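Local coordinates for maternal protein tudor (Drosophila melanogaster, PDB 4Q5W) that is required for primordial germ cell formation and abdominal segmentation, binds proteins in a methylation-dependent way, probably through domains such as extended Tudor 9, and may act in piRNA metabolism, at residues T9-Q20 against V79-T87; A107-S115 against S150-T158. All coordinates share one frame; numbering follows the deposited sequence. Where two conformers were deposited one is given.

Interaction 1 (T9-Q20 against V79-T87); sequences THVENTSRIYLQ and VILIDYGNT
Three aromatic rings each offer one face across the meeting of T9-Q20 with V79-T87. The ring of Y18 takes the CA of G85 over its centre, a CH-pi contact with CA 3.5 Å from the ring centroid, while the carbonyl O of H10 lies at its edge. A CB on G85 would run into CG of Y18. The imidazole of H10 receives the CA of N86 on one face, offset toward the rim. In its plane, at the edge, NE2 of H10 donates to OE1 of E12 over 3.1 Å, which should fix the ring. Y84 presents a face to the amide of Q20, whose NE2 stands 3.4 Å above the ring plane near its rim, the planes 52° apart. NE2 of Q20 also donates to the carbonyl O of D83 at 2.8 Å, from above the carbonyl plane. T9 adds a second hydrogen bond, OG1 reaching O of Y84 at 2.8 Å on an in-plane lone pair; a chi1 of 50° sets the hydroxyl between backbone N and carbonyl carbon. A classic beta bulge sets T9 and H10 together opposite Y18, so both side chains reach the 79-87 turn. The contact is an interface between the halves of an extended Tudor domain, the turn after strand 77-81 of the SH3-like Tudor barrel packing on hairpin 9-20 of the other. Helix 25-37 lies against Q20, D83 and Y84 through M28, R65 of strand 63-71 forms a salt bridge with D83, and I109 of strand 108-112 packs on Y18.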
loop_
_atom_site.group_PDB
_atom_site.type_symbol
_atom_site.label_atom_id
_atom_site.label_comp_id
_atom_site.label_asym_id
_atom_site.label_seq_id
_atom_site.Cartn_x
_atom_site.Cartn_y
_atom_site.Cartn_z
ATOM N N THR A 9 -0.301 -2.504 3.497
ATOM C CA THR A 9 1.006 -2.304 2.876
ATOM C C THR A 9 1.262 -0.862 2.428
ATOM O O THR A 9 2.417 -0.470 2.243
ATOM C CB THR A 9 1.225 -3.277 1.691
ATOM O OG1 THR A 9 0.097 -3.239 0.814
ATOM C CG2 THR A 9 1.415 -4.692 2.198
ATOM N N HIS A 10 0.202 -0.073 2.262
ATOM C CA HIS A 10 0.371 1.345 1.917
ATOM C C HIS A 10 -0.876 2.151 2.198
ATOM O O HIS A 10 -1.983 1.739 1.865
ATOM C CB HIS A 10 0.728 1.537 0.434
ATOM C CG HIS A 10 0.859 2.976 0.033
ATOM N ND1 HIS A 10 1.864 3.791 0.512
ATOM C CD2 HIS A 10 0.106 3.750 -0.785
ATOM C CE1 HIS A 10 1.728 5.003 0.001
ATOM N NE2 HIS A 10 0.666 5.006 -0.787
ATOM N N VAL A 11 -0.693 3.323 2.785
ATOM C CA VAL A 11 -1.815 4.224 3.002
ATOM C C VAL A 11 -1.654 5.483 2.170
ATOM O O VAL A 11 -0.714 6.242 2.376
ATOM C CB VAL A 11 -1.927 4.619 4.476
ATOM C CG1 VAL A 11 -3.024 5.684 4.655
ATOM C CG2 VAL A 11 -2.219 3.394 5.304
ATOM N N GLU A 12 -2.558 5.703 1.219
ATOM C CA GLU A 12 -2.547 6.949 0.456
ATOM C C GLU A 12 -3.321 8.012 1.231
ATOM O O GLU A 12 -2.877 9.151 1.378
ATOM C CB GLU A 12 -3.176 6.739 -0.920
ATOM C CG GLU A 12 -3.040 7.943 -1.843
ATOM C CD GLU A 12 -1.601 8.194 -2.264
ATOM O OE1 GLU A 12 -0.809 7.228 -2.328
ATOM O OE2 GLU A 12 -1.258 9.361 -2.522
ATOM N N ASN A 13 -4.493 7.614 1.715
ATOM C CA ASN A 13 -5.276 8.397 2.667
ATOM C C ASN A 13 -6.271 7.430 3.292
ATOM O O ASN A 13 -6.235 6.237 2.992
ATOM C CB ASN A 13 -5.992 9.562 1.978
ATOM C CG ASN A 13 -6.841 9.115 0.796
ATOM O OD1 ASN A 13 -7.846 8.417 0.957
ATOM N ND2 ASN A 13 -6.453 9.539 -0.398
ATOM N N THR A 14 -7.152 7.907 4.164
ATOM C CA THR A 14 -8.016 6.961 4.875
ATOM C C THR A 14 -9.035 6.292 3.953
ATOM O O THR A 14 -9.613 5.259 4.303
ATOM C CB THR A 14 -8.709 7.585 6.113
ATOM O OG1 THR A 14 -9.573 8.651 5.701
ATOM C CG2 THR A 14 -7.672 8.117 7.090
ATOM N N SER A 15 -9.234 6.870 2.770
ATOM C CA SER A 15 -10.189 6.329 1.808
ATOM C C SER A 15 -9.520 5.534 0.690
ATOM O O SER A 15 -10.192 5.084 -0.243
ATOM C CB SER A 15 -11.053 7.441 1.214
ATOM O OG SER A 15 -11.906 7.975 2.212
ATOM N N ARG A 16 -8.205 5.356 0.799
ATOM C CA ARG A 16 -7.452 4.621 -0.209
ATOM C C ARG A 16 -6.304 3.880 0.459
ATOM O O ARG A 16 -5.194 4.401 0.591
ATOM C CB ARG A 16 -6.951 5.570 -1.309
ATOM C CG ARG A 16 -6.293 4.864 -2.493
ATOM C CD ARG A 16 -6.021 5.841 -3.623
ATOM N NE ARG A 16 -5.172 5.270 -4.662
ATOM C CZ ARG A 16 -5.628 4.714 -5.777
ATOM N NH1 ARG A 16 -4.784 4.221 -6.673
ATOM N NH2 ARG A 16 -6.933 4.641 -5.995
ATOM N N ILE A 17 -6.594 2.656 0.890
ATOM C CA ILE A 17 -5.651 1.867 1.659
ATOM C C ILE A 17 -5.389 0.563 0.919
ATOM O O ILE A 17 -6.331 -0.141 0.573
ATOM C CB ILE A 17 -6.243 1.543 3.051
ATOM C CG1 ILE A 17 -6.569 2.831 3.808
ATOM C CG2 ILE A 17 -5.283 0.684 3.886
ATOM C CD1 ILE A 17 -7.301 2.566 5.112
ATOM N N TYR A 18 -4.116 0.264 0.670
ATOM C CA TYR A 18 -3.706 -0.991 0.034
ATOM C C TYR A 18 -3.541 -2.099 1.067
ATOM O O TYR A 18 -2.810 -1.925 2.039
ATOM C CB TYR A 18 -2.370 -0.794 -0.693
ATOM C CG TYR A 18 -2.472 0.030 -1.957
ATOM C CD1 TYR A 18 -2.502 1.418 -1.905
ATOM C CD2 TYR A 18 -2.514 -0.583 -3.198
ATOM C CE1 TYR A 18 -2.587 2.175 -3.061
ATOM C CE2 TYR A 18 -2.599 0.165 -4.366
ATOM C CZ TYR A 18 -2.634 1.543 -4.288
ATOM O OH TYR A 18 -2.719 2.287 -5.446
ATOM N N LEU A 19 -4.216 -3.234 0.860
ATOM C CA LEU A 19 -4.132 -4.366 1.780
ATOM C C LEU A 19 -3.873 -5.657 1.038
ATOM O O LEU A 19 -4.433 -5.882 -0.030
ATOM C CB LEU A 19 -5.459 -4.587 2.532
ATOM C CG LEU A 19 -5.910 -3.616 3.609
ATOM C CD1 LEU A 19 -6.416 -2.395 2.937
ATOM C CD2 LEU A 19 -6.992 -4.221 4.473
ATOM N N GLN A 20 -3.077 -6.530 1.639
ATOM C CA GLN A 20 -2.905 -7.872 1.106
ATOM C C GLN A 20 -3.702 -8.842 1.959
ATOM O O GLN A 20 -3.394 -9.037 3.127
ATOM C CB GLN A 20 -1.430 -8.255 1.113
ATOM C CG GLN A 20 -0.583 -7.344 0.233
ATOM C CD GLN A 20 0.883 -7.694 0.309
ATOM O OE1 GLN A 20 1.303 -8.472 1.169
ATOM N NE2 GLN A 20 1.670 -7.145 -0.609
ATOM N N VAL A 79 7.506 5.155 -10.107
ATOM C CA VAL A 79 6.790 3.906 -10.308
ATOM C C VAL A 79 5.959 3.556 -9.082
ATOM O O VAL A 79 6.223 4.054 -7.991
ATOM C CB VAL A 79 7.764 2.742 -10.565
ATOM C CG1 VAL A 79 8.683 3.065 -11.738
ATOM C CG2 VAL A 79 8.579 2.442 -9.312
ATOM N N ILE A 80 4.953 2.710 -9.283
ATOM C CA ILE A 80 4.232 2.088 -8.175
ATOM C C ILE A 80 4.684 0.634 -8.041
ATOM O O ILE A 80 4.835 -0.076 -9.040
ATOM C CB ILE A 80 2.684 2.177 -8.338
ATOM C CG1 ILE A 80 1.977 1.425 -7.200
ATOM C CG2 ILE A 80 2.228 1.634 -9.677
ATOM C CD1 ILE A 80 0.446 1.598 -7.198
ATOM N N LEU A 81 4.935 0.196 -6.810
ATOM C CA LEU A 81 5.201 -1.217 -6.559
ATOM C C LEU A 81 3.843 -1.883 -6.434
ATOM O O LEU A 81 3.220 -1.859 -5.358
ATOM C CB LEU A 81 6.027 -1.408 -5.286
ATOM C CG LEU A 81 7.288 -0.530 -5.170
ATOM C CD1 LEU A 81 8.090 -0.893 -3.928
ATOM C CD2 LEU A 81 8.158 -0.630 -6.423
ATOM N N ILE A 82 3.383 -2.452 -7.544
ATOM C CA ILE A 82 1.980 -2.833 -7.700
ATOM C C ILE A 82 1.453 -3.818 -6.668
ATOM O O ILE A 82 0.260 -3.811 -6.356
ATOM C CB ILE A 82 1.675 -3.368 -9.108
ATOM C CG1 ILE A 82 2.488 -4.636 -9.400
ATOM C CG2 ILE A 82 1.934 -2.284 -10.142
ATOM C CD1 ILE A 82 1.977 -5.406 -10.606
ATOM N N ASP A 83 2.328 -4.660 -6.134
ATOM C CA ASP A 83 1.884 -5.650 -5.170
ATOM C C ASP A 83 1.683 -5.044 -3.794
ATOM O O ASP A 83 1.064 -5.669 -2.938
ATOM C CB ASP A 83 2.842 -6.846 -5.130
ATOM C CG ASP A 83 2.777 -7.671 -6.406
ATOM O OD1 ASP A 83 1.653 -7.836 -6.938
ATOM O OD2 ASP A 83 3.836 -8.138 -6.879
ATOM N N TYR A 84 2.167 -3.817 -3.600
ATOM C CA TYR A 84 2.164 -3.187 -2.272
ATOM C C TYR A 84 1.439 -1.848 -2.229
ATOM O O TYR A 84 0.730 -1.539 -1.253
ATOM C CB TYR A 84 3.595 -3.026 -1.747
ATOM C CG TYR A 84 4.288 -4.349 -1.537
ATOM C CD1 TYR A 84 4.885 -5.026 -2.600
ATOM C CD2 TYR A 84 4.314 -4.946 -0.289
ATOM C CE1 TYR A 84 5.505 -6.245 -2.406
ATOM C CE2 TYR A 84 4.929 -6.158 -0.096
ATOM C CZ TYR A 84 5.526 -6.802 -1.166
ATOM O OH TYR A 84 6.144 -8.017 -0.967
ATOM N N GLY A 85 1.633 -1.038 -3.264
ATOM C CA GLY A 85 0.921 0.225 -3.365
ATOM C C GLY A 85 1.757 1.485 -3.220
ATOM O O GLY A 85 1.358 2.543 -3.705
ATOM N N ASN A 86 2.900 1.388 -2.551
ATOM C CA ASN A 86 3.774 2.540 -2.380
ATOM C C ASN A 86 4.476 2.909 -3.676
ATOM O O ASN A 86 4.542 2.100 -4.604
ATOM C CB ASN A 86 4.791 2.333 -1.246
ATOM C CG ASN A 86 5.673 1.122 -1.459
ATOM O OD1 ASN A 86 5.180 0.014 -1.653
ATOM N ND2 ASN A 86 6.988 1.332 -1.437
ATOM N N THR A 87 4.972 4.139 -3.741
ATOM C CA THR A 87 5.655 4.621 -4.934
ATOM C C THR A 87 7.113 4.940 -4.629
ATOM O O THR A 87 7.504 5.107 -3.474
ATOM C CB THR A 87 4.978 5.874 -5.526
ATOM O OG1 THR A 87 5.179 7.002 -4.663
ATOM C CG2 THR A 87 3.494 5.645 -5.740
#

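Interaction 2 (A107-S115 against S150-T158); sequences AEICSMEPS and SPPVVRLTT
A parallel beta bridge between S111 and V153 joins strand 108-112 to strand 153-158, neighbours in the mixed sheet of this extended Tudor domain. S111 bonds on both sides: its N donates to O of P152 at 2.8 Å, and its O accepts from N of V154, also at 2.8 Å. CA of V153 adds a CA-H...O contact to O of S111 at 3.2 Å. Before the bridge, the ring of P151, which follows a cis peptide bond, sets CG 3.7 Å from CG2 of I109. The strands run at 72° to one another, so the pairing is short. Strand 139-144 lies antiparallel on the far side of 153-158, and the sheet is consistent with the staphylococcal-nuclease-like (OB-type) subdomain of extended Tudor domains, which combines strands from before and after the Tudor core. The side chain of V154 packs on V142 and F144 of strand 139-144, while its CG2 and CG1 both rest against CB of C110, CG2 at 4.0 Å. With chi1 at -63° CG2 occupies the place between backbone N and carbonyl carbon, where it also meets O of S111. Were V154 an alanine, both methyl branches would go, and a gap would probably open between C110 and V142 and F144. The side chains of M112 and L156 cross at about a right angle, CG of M112 lying 4.1 Å from CD1 of L156, and I166 of helix 166-182 touches both residues. A water takes the N-H of E113 and donates to OE1 of E113 and to O of V154. OE1 of E113 also lies 3.5 Å from CG of R155, well out of the guanidinium plane; the salt bridge of R155 is made with E143.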
loop_
_atom_site.group_PDB
_atom_site.type_symbol
_atom_site.label_atom_id
_atom_site.label_comp_id
_atom_site.label_asym_id
_atom_site.label_seq_id
_atom_site.Cartn_x
_atom_site.Cartn_y
_atom_site.Cartn_z
ATOM N N ALA A 107 -1.964 -6.705 -3.647
ATOM C CA ALA A 107 -2.716 -5.727 -2.851
ATOM C C ALA A 107 -4.022 -5.290 -3.507
ATOM O O ALA A 107 -4.083 -5.063 -4.721
ATOM C CB ALA A 107 -1.860 -4.500 -2.560
ATOM N N GLU A 108 -5.067 -5.168 -2.690
ATOM C CA GLU A 108 -6.339 -4.629 -3.143
ATOM C C GLU A 108 -6.565 -3.312 -2.419
ATOM O O GLU A 108 -6.075 -3.122 -1.311
ATOM C CB GLU A 108 -7.476 -5.602 -2.841
ATOM C CG GLU A 108 -7.316 -6.933 -3.540
ATOM C CD GLU A 108 -8.302 -7.982 -3.063
ATOM O OE1 GLU A 108 -8.029 -9.178 -3.286
ATOM O OE2 GLU A 108 -9.345 -7.618 -2.468
ATOM N N ILE A 109 -7.296 -2.400 -3.045
ATOM C CA ILE A 109 -7.563 -1.109 -2.429
ATOM C C ILE A 109 -8.926 -1.080 -1.739
ATOM O O ILE A 109 -9.940 -1.497 -2.308
ATOM C CB ILE A 109 -7.531 0.018 -3.466
ATOM C CG1 ILE A 109 -6.185 0.045 -4.187
ATOM C CG2 ILE A 109 -7.816 1.360 -2.805
ATOM C CD1 ILE A 109 -6.140 1.025 -5.350
ATOM N N CYS A 110 -8.942 -0.599 -0.500
ATOM C CA CYS A 110 -10.188 -0.416 0.235
ATOM C C CYS A 110 -10.221 0.961 0.871
ATOM O O CYS A 110 -9.213 1.664 0.894
ATOM C CB CYS A 110 -10.324 -1.475 1.321
ATOM S SG CYS A 110 -10.367 -3.143 0.662
ATOM N N SER A 111 -11.380 1.329 1.404
ATOM C CA SER A 111 -11.565 2.631 2.024
ATOM C C SER A 111 -12.177 2.479 3.408
ATOM O O SER A 111 -13.078 1.674 3.593
ATOM C CB SER A 111 -12.500 3.475 1.159
ATOM O OG SER A 111 -12.871 4.681 1.820
ATOM N N MET A 112 -11.702 3.256 4.376
ATOM C CA MET A 112 -12.417 3.345 5.639
ATOM C C MET A 112 -13.655 4.194 5.409
ATOM O O MET A 112 -13.795 4.846 4.367
ATOM C CB MET A 112 -11.544 3.974 6.734
ATOM C CG MET A 112 -10.180 3.323 6.870
ATOM S SD MET A 112 -9.157 4.103 8.133
ATOM C CE MET A 112 -10.057 3.510 9.540
ATOM N N GLU A 113 -14.562 4.163 6.373
ATOM C CA GLU A 113 -15.705 5.052 6.394
ATOM C C GLU A 113 -15.211 6.506 6.377
ATOM O O GLU A 113 -14.080 6.779 6.784
ATOM C CB GLU A 113 -16.543 4.753 7.633
ATOM C CG GLU A 113 -17.161 3.352 7.598
ATOM C CD GLU A 113 -17.583 2.869 8.966
ATOM O OE1 GLU A 113 -16.694 2.433 9.738
ATOM O OE2 GLU A 113 -18.793 2.927 9.260
ATOM N N PRO A 114 -16.034 7.430 5.849
ATOM C CA PRO A 114 -15.643 8.840 5.755
ATOM C C PRO A 114 -15.782 9.575 7.077
ATOM O O PRO A 114 -16.638 9.231 7.894
ATOM C CB PRO A 114 -16.655 9.411 4.754
ATOM C CG PRO A 114 -17.848 8.579 4.928
ATOM C CD PRO A 114 -17.323 7.185 5.182
ATOM N N SER A 115 -14.948 10.585 7.286
ATOM C CA SER A 115 -15.088 11.443 8.458
ATOM C C SER A 115 -14.499 12.816 8.184
ATOM O O SER A 115 -13.365 12.928 7.713
ATOM C CB SER A 115 -14.394 10.826 9.672
ATOM O OG SER A 115 -14.391 11.738 10.758
ATOM N N SER A 150 -16.377 1.773 -4.754
ATOM C CA SER A 150 -15.052 1.752 -5.350
ATOM C C SER A 150 -14.214 2.936 -4.856
ATOM O O SER A 150 -14.407 4.070 -5.303
ATOM C CB SER A 150 -15.144 1.770 -6.872
ATOM O OG SER A 150 -13.853 1.661 -7.448
ATOM N N PRO A 151 -13.276 2.677 -3.930
ATOM C CA PRO A 151 -12.961 1.367 -3.342
ATOM C C PRO A 151 -14.064 0.894 -2.399
ATOM O O PRO A 151 -14.870 1.713 -1.951
ATOM C CB PRO A 151 -11.679 1.645 -2.539
ATOM C CG PRO A 151 -11.152 2.961 -3.066
ATOM C CD PRO A 151 -12.377 3.729 -3.430
ATOM N N PRO A 152 -14.109 -0.418 -2.114
ATOM C CA PRO A 152 -15.081 -0.945 -1.158
ATOM C C PRO A 152 -14.822 -0.348 0.215
ATOM O O PRO A 152 -13.667 -0.135 0.569
ATOM C CB PRO A 152 -14.773 -2.447 -1.139
ATOM C CG PRO A 152 -14.041 -2.712 -2.387
ATOM C CD PRO A 152 -13.280 -1.483 -2.707
ATOM N N VAL A 153 -15.884 -0.061 0.960
ATOM C CA VAL A 153 -15.747 0.509 2.290
ATOM C C VAL A 153 -15.681 -0.593 3.343
ATOM O O VAL A 153 -16.481 -1.528 3.312
ATOM C CB VAL A 153 -16.906 1.461 2.603
ATOM C CG1 VAL A 153 -16.734 2.066 3.981
ATOM C CG2 VAL A 153 -16.984 2.553 1.537
ATOM N N VAL A 154 -14.729 -0.476 4.270
ATOM C CA VAL A 154 -14.480 -1.523 5.256
ATOM C C VAL A 154 -14.309 -0.964 6.658
ATOM O O VAL A 154 -14.049 0.234 6.834
ATOM C CB VAL A 154 -13.181 -2.277 4.940
ATOM C CG1 VAL A 154 -13.283 -3.003 3.597
ATOM C CG2 VAL A 154 -12.014 -1.317 4.963
ATOM N N ARG A 155 -14.465 -1.842 7.647
ATOM C CA ARG A 155 -14.112 -1.546 9.029
ATOM C C ARG A 155 -12.868 -2.332 9.383
ATOM O O ARG A 155 -12.814 -3.536 9.146
ATOM C CB ARG A 155 -15.220 -1.962 9.985
ATOM C CG ARG A 155 -16.423 -1.060 9.984
ATOM C CD ARG A 155 -17.345 -1.445 11.119
ATOM N NE ARG A 155 -18.707 -1.030 10.829
ATOM C CZ ARG A 155 -19.569 -1.781 10.155
ATOM N NH1 ARG A 155 -19.204 -2.978 9.723
ATOM N NH2 ARG A 155 -20.796 -1.338 9.919
ATOM N N LEU A 156 -11.874 -1.660 9.953
ATOM C CA LEU A 156 -10.612 -2.311 10.283
ATOM C C LEU A 156 -10.421 -2.400 11.789
ATOM O O LEU A 156 -10.668 -1.434 12.510
ATOM C CB LEU A 156 -9.442 -1.533 9.677
ATOM C CG LEU A 156 -9.522 -1.263 8.171
ATOM C CD1 LEU A 156 -8.415 -0.309 7.758
ATOM C CD2 LEU A 156 -9.431 -2.560 7.391
ATOM N N THR A 157 -9.986 -3.562 12.262
ATOM C CA THR A 157 -9.707 -3.793 13.676
ATOM C C THR A 157 -8.272 -4.324 13.792
ATOM O O THR A 157 -7.884 -5.171 12.994
ATOM C CB THR A 157 -10.697 -4.838 14.248
ATOM O OG1 THR A 157 -12.045 -4.441 13.956
ATOM C CG2 THR A 157 -10.540 -4.981 15.743
ATOM N N THR A 158 -7.493 -3.848 14.762
ATOM C CA THR A 158 -6.131 -4.371 14.897
ATOM C C THR A 158 -6.207 -5.860 15.199
ATOM O O THR A 158 -7.008 -6.297 16.021
ATOM C CB THR A 158 -5.314 -3.657 15.989
ATOM O OG1 THR A 158 -5.946 -3.838 17.265
ATOM C CG2 THR A 158 -5.194 -2.170 15.678
HETATM O O HOH W 1 -14.277 2.209 8.614
#

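The two contacts follow one another along the chain, interaction 1 closing before interaction 2 opens, and their centres are 12 Å apart. They meet in the five-stranded mixed sheet, where strand 16-21 of interaction 1 lies antiparallel beside strand 108-112 of interaction 2; N of I17 and O of C110, 2.8 Å apart, probably form a hydrogen bond there, and I17 also packs on M112. Strand 108-112 lies between strand 16-21 and strand 153-158 in the sheet order. Interaction 1 bridges this sheet and the turn after strand 77-81 of the Tudor barrel, whereas interaction 2 holds together the second subdomain, the staphylococcal-nuclease-like part of extended Tudor domains.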